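Local coordinates for Z5138 gene product (Escherichia coli, PDB 1XOU), which probably acts as a type III secretion chaperone for the filament protein EspA and the translocator EspB, holding them ready for export, at residues B[40-45]-B[53-58]. The protein carries 1 engineered substitution. Residues are numbered along the deposited sequence; the frame is centred on the assembly and turned at random.
Sequences ELSEKA and EKLNKL
Leu41 reaches across to Lys54 and Leu55. Its CD1 lies 3.9 Å from Leu55 N and packs 4.3 Å from Leu55 CG. The same methyl also meets Leu58 CD1.

From the backbone outward, Lys54 CB touches Leu41 CD1 at 3.9 Å. CG is anti to the carbonyl carbon (chi1 -81°), and CD continues the chain outward. A bend at chi3 (-68°) then sets CE by the other methyl, 4.1 Å from Leu41 CD2. The two side chains cross at about a right angle. At the tip, Lys54 NZ is modelled 3.2 Å from Lys44 NZ. Both are donors and like charges, so this pair is no hydrogen bond and its closeness is doubtful at this resolution.

On helix 49-64, Leu55 CD1 packs against Ser42 OG and, more loosely, Ala45 CB. No hydrogen bond joins the segments, and the contact is mainly apolar. Leu55 and Leu58 also pack on apolar side chains of another protein's chain in the assembly. The segment axes approach to 9.7 Å, with 136° between their directions. Helix 3-47 and helix 49-64 thus form a splayed antiparallel helical hairpin, closed by a short turn.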
loop_
_atom_site.group_PDB
_atom_site.type_symbol
_atom_site.label_atom_id
_atom_site.label_comp_id
_atom_site.label_asym_id
_atom_site.label_seq_id
_atom_site.Cartn_x
_atom_site.Cartn_y
_atom_site.Cartn_z
ATOM N N GLU B 40 21.412 2.503 -10.032
ATOM C CA GLU B 40 22.273 3.529 -10.583
ATOM C C GLU B 40 23.126 4.066 -9.448
ATOM O O GLU B 40 24.321 4.307 -9.624
ATOM C CB GLU B 40 21.445 4.650 -11.207
ATOM C CG GLU B 40 20.668 4.204 -12.445
ATOM C CD GLU B 40 19.617 5.216 -12.902
ATOM O OE1 GLU B 40 19.364 6.201 -12.167
ATOM O OE2 GLU B 40 19.039 5.012 -13.995
ATOM N N LEU B 41 22.525 4.236 -8.275
ATOM C CA LEU B 41 23.278 4.735 -7.130
ATOM C C LEU B 41 24.444 3.791 -6.832
ATOM O O LEU B 41 25.477 4.219 -6.338
ATOM C CB LEU B 41 22.392 4.842 -5.892
ATOM C CG LEU B 41 22.627 6.104 -5.055
ATOM C CD1 LEU B 41 22.132 5.876 -3.633
ATOM C CD2 LEU B 41 24.097 6.455 -5.052
ATOM N N SER B 42 24.268 2.505 -7.122
ATOM C CA SER B 42 25.331 1.528 -6.900
ATOM C C SER B 42 26.490 1.849 -7.826
ATOM O O SER B 42 27.607 2.091 -7.378
ATOM C CB SER B 42 24.840 0.113 -7.200
ATOM O OG SER B 42 23.958 -0.332 -6.197
ATOM N N GLU B 43 26.214 1.840 -9.126
ATOM C CA GLU B 43 27.230 2.139 -10.122
ATOM C C GLU B 43 28.020 3.370 -9.726
ATOM O O GLU B 43 29.243 3.355 -9.772
ATOM C CB GLU B 43 26.583 2.359 -11.486
ATOM C CG GLU B 43 25.866 1.134 -12.011
ATOM C CD GLU B 43 26.781 -0.077 -12.104
ATOM O OE1 GLU B 43 27.727 -0.057 -12.925
ATOM O OE2 GLU B 43 26.557 -1.047 -11.349
ATOM N N LYS B 44 27.331 4.432 -9.320
ATOM C CA LYS B 44 28.023 5.654 -8.938
ATOM C C LYS B 44 28.828 5.455 -7.656
ATOM O O LYS B 44 29.829 6.133 -7.437
ATOM C CB LYS B 44 27.032 6.820 -8.770
ATOM C CG LYS B 44 27.712 8.206 -8.759
ATOM C CD LYS B 44 26.726 9.387 -8.776
ATOM C CE LYS B 44 26.086 9.643 -7.405
ATOM N NZ LYS B 44 25.120 10.794 -7.363
ATOM N N ALA B 45 28.395 4.518 -6.819
ATOM C CA ALA B 45 29.082 4.234 -5.562
ATOM C C ALA B 45 30.446 3.607 -5.827
ATOM O O ALA B 45 31.363 3.748 -5.020
ATOM C CB ALA B 45 28.237 3.302 -4.692
ATOM N N GLU B 53 27.976 6.190 0.753
ATOM C CA GLU B 53 27.410 6.532 2.049
ATOM C C GLU B 53 25.881 6.628 1.968
ATOM O O GLU B 53 25.177 6.279 2.918
ATOM C CB GLU B 53 27.998 7.852 2.534
ATOM C CG GLU B 53 27.524 8.275 3.914
ATOM C CD GLU B 53 27.980 7.321 5.019
ATOM O OE1 GLU B 53 27.609 7.557 6.199
ATOM O OE2 GLU B 53 28.705 6.343 4.704
ATOM N N LYS B 54 25.373 7.112 0.835
ATOM C CA LYS B 54 23.935 7.225 0.624
ATOM C C LYS B 54 23.352 5.822 0.577
ATOM O O LYS B 54 22.425 5.495 1.313
ATOM C CB LYS B 54 23.629 7.962 -0.694
ATOM C CG LYS B 54 23.708 9.493 -0.591
ATOM C CD LYS B 54 23.310 10.213 -1.895
ATOM C CE LYS B 54 24.325 9.961 -3.021
ATOM N NZ LYS B 54 24.038 10.672 -4.324
ATOM N N LEU B 55 23.912 4.992 -0.291
ATOM C CA LEU B 55 23.457 3.620 -0.440
ATOM C C LEU B 55 23.382 2.887 0.899
ATOM O O LEU B 55 22.343 2.316 1.235
ATOM C CB LEU B 55 24.393 2.852 -1.376
ATOM C CG LEU B 55 23.729 2.019 -2.477
ATOM C CD1 LEU B 55 24.775 1.130 -3.145
ATOM C CD2 LEU B 55 22.605 1.180 -1.888
ATOM N N ASN B 56 24.473 2.908 1.663
ATOM C CA ASN B 56 24.510 2.224 2.954
ATOM C C ASN B 56 23.450 2.740 3.911
ATOM O O ASN B 56 22.876 1.976 4.689
ATOM C CB ASN B 56 25.886 2.355 3.604
ATOM C CG ASN B 56 27.006 1.870 2.708
ATOM O OD1 ASN B 56 26.851 0.909 1.956
ATOM N ND2 ASN B 56 28.153 2.533 2.794
ATOM N N LYS B 57 23.204 4.043 3.869
ATOM C CA LYS B 57 22.179 4.642 4.716
ATOM C C LYS B 57 20.829 4.070 4.281
ATOM O O LYS B 57 19.989 3.728 5.115
ATOM C CB LYS B 57 22.188 6.180 4.587
ATOM C CG LYS B 57 23.197 6.856 5.508
ATOM C CD LYS B 57 22.963 6.357 6.936
ATOM C CE LYS B 57 24.172 6.561 7.853
ATOM N NZ LYS B 57 24.047 5.730 9.109
ATOM N N LEU B 58 20.640 3.961 2.967
ATOM C CA LEU B 58 19.412 3.412 2.400
ATOM C C LEU B 58 19.239 1.964 2.824
ATOM O O LEU B 58 18.173 1.558 3.294
ATOM C CB LEU B 58 19.457 3.468 0.878
ATOM C CG LEU B 58 18.578 4.533 0.224
ATOM C CD1 LEU B 58 18.750 4.458 -1.284
ATOM C CD2 LEU B 58 17.129 4.309 0.608
#